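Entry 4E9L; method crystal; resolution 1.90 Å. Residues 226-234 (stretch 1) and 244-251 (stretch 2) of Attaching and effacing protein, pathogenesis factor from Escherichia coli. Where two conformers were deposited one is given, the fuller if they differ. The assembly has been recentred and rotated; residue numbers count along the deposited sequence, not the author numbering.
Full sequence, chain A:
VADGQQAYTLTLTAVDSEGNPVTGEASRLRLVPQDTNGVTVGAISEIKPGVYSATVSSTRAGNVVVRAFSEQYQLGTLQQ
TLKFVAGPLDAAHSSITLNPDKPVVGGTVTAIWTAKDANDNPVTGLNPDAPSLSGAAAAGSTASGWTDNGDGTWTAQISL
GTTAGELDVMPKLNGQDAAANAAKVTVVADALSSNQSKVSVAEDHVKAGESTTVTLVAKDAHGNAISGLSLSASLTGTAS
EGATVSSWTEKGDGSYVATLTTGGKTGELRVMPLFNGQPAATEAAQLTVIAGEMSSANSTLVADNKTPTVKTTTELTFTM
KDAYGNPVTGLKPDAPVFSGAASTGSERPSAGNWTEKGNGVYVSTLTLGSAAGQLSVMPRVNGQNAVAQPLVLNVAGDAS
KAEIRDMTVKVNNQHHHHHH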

# COMPACT_ATOMS: atom_id res chain seq x y z
N ILE A 226 -11.05 -5.86 8.06
CA ILE A 226 -12.25 -5.05 7.87
C ILE A 226 -12.40 -4.67 6.39
O ILE A 226 -11.56 -3.94 5.85
CB ILE A 226 -12.27 -3.81 8.78
CG1 ILE A 226 -12.15 -4.20 10.28
CG2 ILE A 226 -13.56 -2.99 8.52
CD1 ILE A 226 -11.92 -3.02 11.17
N SER A 227 -13.50 -5.14 5.77
CA SER A 227 -13.84 -4.91 4.36
C SER A 227 -14.81 -3.76 4.14
O SER A 227 -15.48 -3.33 5.08
CB SER A 227 -14.38 -6.19 3.72
OG SER A 227 -13.35 -7.14 3.54
N GLY A 228 -14.85 -3.27 2.91
CA GLY A 228 -15.76 -2.24 2.43
C GLY A 228 -15.58 -0.86 3.02
O GLY A 228 -16.52 -0.07 2.96
N LEU A 229 -14.40 -0.54 3.58
CA LEU A 229 -14.17 0.79 4.16
C LEU A 229 -14.07 1.89 3.12
O LEU A 229 -13.54 1.66 2.04
CB LEU A 229 -12.90 0.81 5.03
CG LEU A 229 -12.96 -0.01 6.33
CD1 LEU A 229 -11.63 -0.02 7.01
CD2 LEU A 229 -14.00 0.53 7.29
N SER A 230 -14.55 3.10 3.47
CA SER A 230 -14.41 4.31 2.65
C SER A 230 -13.32 5.12 3.34
O SER A 230 -13.44 5.45 4.53
CB SER A 230 -15.72 5.08 2.57
OG SER A 230 -16.56 4.42 1.65
N LEU A 231 -12.21 5.34 2.63
CA LEU A 231 -11.04 5.97 3.21
C LEU A 231 -10.62 7.25 2.54
O LEU A 231 -10.97 7.52 1.39
CB LEU A 231 -9.83 5.00 3.11
CG LEU A 231 -9.97 3.57 3.66
CD1 LEU A 231 -8.90 2.69 3.09
CD2 LEU A 231 -9.89 3.56 5.22
N SER A 232 -9.82 8.01 3.28
CA SER A 232 -9.15 9.22 2.82
C SER A 232 -7.73 9.19 3.42
O SER A 232 -7.29 8.14 3.91
CB SER A 232 -9.91 10.47 3.25
OG SER A 232 -9.31 11.59 2.63
N ALA A 233 -7.01 10.31 3.39
CA ALA A 233 -5.67 10.35 3.95
C ALA A 233 -5.29 11.73 4.38
O ALA A 233 -5.77 12.73 3.83
CB ALA A 233 -4.64 9.81 2.94
N SER A 234 -4.38 11.78 5.33
CA SER A 234 -3.79 13.01 5.84
C SER A 234 -2.28 12.94 5.51
O SER A 234 -1.64 11.90 5.78
CB SER A 234 -4.00 13.10 7.35
OG SER A 234 -3.34 14.24 7.86
N THR A 244 0.04 14.49 -3.00
CA THR A 244 -1.36 14.06 -3.01
C THR A 244 -1.46 12.55 -2.81
O THR A 244 -0.48 11.82 -2.92
CB THR A 244 -2.04 14.39 -4.39
OG1 THR A 244 -1.39 13.68 -5.45
CG2 THR A 244 -2.07 15.87 -4.72
N VAL A 245 -2.66 12.10 -2.46
CA VAL A 245 -3.00 10.69 -2.38
C VAL A 245 -4.22 10.51 -3.31
O VAL A 245 -5.11 11.37 -3.38
CB VAL A 245 -3.27 10.19 -0.92
CG1 VAL A 245 -3.57 8.68 -0.90
CG2 VAL A 245 -2.08 10.51 -0.01
N SER A 246 -4.25 9.39 -4.04
CA SER A 246 -5.34 9.00 -4.95
C SER A 246 -6.50 8.35 -4.19
O SER A 246 -6.47 8.21 -2.96
CB SER A 246 -4.79 7.99 -5.97
OG SER A 246 -4.56 6.70 -5.38
N SER A 247 -7.52 7.88 -4.93
CA SER A 247 -8.62 7.09 -4.40
C SER A 247 -8.01 5.75 -3.91
O SER A 247 -6.92 5.38 -4.34
CB SER A 247 -9.63 6.78 -5.51
OG SER A 247 -9.00 6.04 -6.54
N TRP A 248 -8.69 5.05 -3.01
CA TRP A 248 -8.23 3.75 -2.49
C TRP A 248 -8.86 2.59 -3.27
O TRP A 248 -10.00 2.71 -3.74
CB TRP A 248 -8.53 3.62 -0.99
CG TRP A 248 -7.70 4.58 -0.18
CD1 TRP A 248 -7.94 5.91 0.01
CD2 TRP A 248 -6.49 4.27 0.53
NE1 TRP A 248 -6.94 6.46 0.77
CE2 TRP A 248 -6.04 5.48 1.13
CE3 TRP A 248 -5.71 3.11 0.68
CZ2 TRP A 248 -4.86 5.55 1.87
CZ3 TRP A 248 -4.54 3.18 1.41
CH2 TRP A 248 -4.12 4.38 2.01
N THR A 249 -8.10 1.52 -3.43
CA THR A 249 -8.57 0.29 -4.08
C THR A 249 -8.52 -0.83 -3.06
O THR A 249 -7.43 -1.17 -2.58
CB THR A 249 -7.74 -0.09 -5.31
OG1 THR A 249 -7.73 1.02 -6.22
CG2 THR A 249 -8.32 -1.34 -6.03
N GLU A 250 -9.68 -1.44 -2.79
CA GLU A 250 -9.75 -2.58 -1.89
C GLU A 250 -9.25 -3.81 -2.61
O GLU A 250 -9.64 -4.05 -3.76
CB GLU A 250 -11.18 -2.77 -1.37
CG GLU A 250 -11.22 -3.80 -0.24
CD GLU A 250 -12.52 -3.92 0.51
OE1 GLU A 250 -13.46 -3.14 0.24
OE2 GLU A 250 -12.59 -4.80 1.40
N LYS A 251 -8.32 -4.55 -1.99
CA LYS A 251 -7.68 -5.73 -2.59
C LYS A 251 -8.10 -7.03 -1.91
O LYS A 251 -7.48 -8.06 -2.13
CB LYS A 251 -6.15 -5.59 -2.60
CG LYS A 251 -5.60 -4.44 -3.44
CD LYS A 251 -5.82 -4.69 -4.95
CE LYS A 251 -5.20 -3.63 -5.81
NZ LYS A 251 -5.59 -3.79 -7.24

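The two stretches run antiparallel, their end-to-end directions 179° apart, yet the register places Leu231 and Trp248 with CA atoms 6.7 Å apart, and Ala233 and Val245 6.9 Å apart. At such spacing side chains fill the gap, and no backbone-to-backbone hydrogen bond joins the two segments. The contact buries 322 Å², both sides summed.

The polar interactions converge on one carboxylate. Glu250 extends with chi1 and chi2 both near 180°, which carries its oxygens to the loop at Ser227 and Gly228. The amide of Gly228 gives a bifurcated hydrogen bond: N lies 3.0 Å from Glu250 OE1 and 3.1 Å from Glu250 OE2, with N-H...acceptor angles of 137° and 161°. The longer arm is thus the straighter one. Ser227 OG adds a weak hydrogen bond to Glu250 OE2 at 3.3 Å. Gly228 has phi/psi of 66/22, a positive phi that by itself favours glycine; a CB there would point away from the other stretch, so the carboxylate does not account for its lack of a side chain.

Apolar packing centres on Trp248, the residue most covered in this contact. Leu231 CB sits 3.9 Å from the centroid of the five-membered ring of Trp248 and only 15° off the ring normal, the geometry of a CH-pi contact over the face; its closest ring atom is Trp248 CD1, 3.7 Å from Leu231 CB. Ala233 meets the same indole differently, with its CB near the ring plane, at the edge, 4.4 Å from Trp248 CZ2. That methyl also packs against Val245, Ala233 CB to Val245 CG2 being 4.0 Å.

Alternation from Leu231 to Ser234 accounts for which side chains take part: Leu231 and Ala233 direct CA-to-CB toward the other stretch, whereas Ser232 and Ser234 direct theirs away.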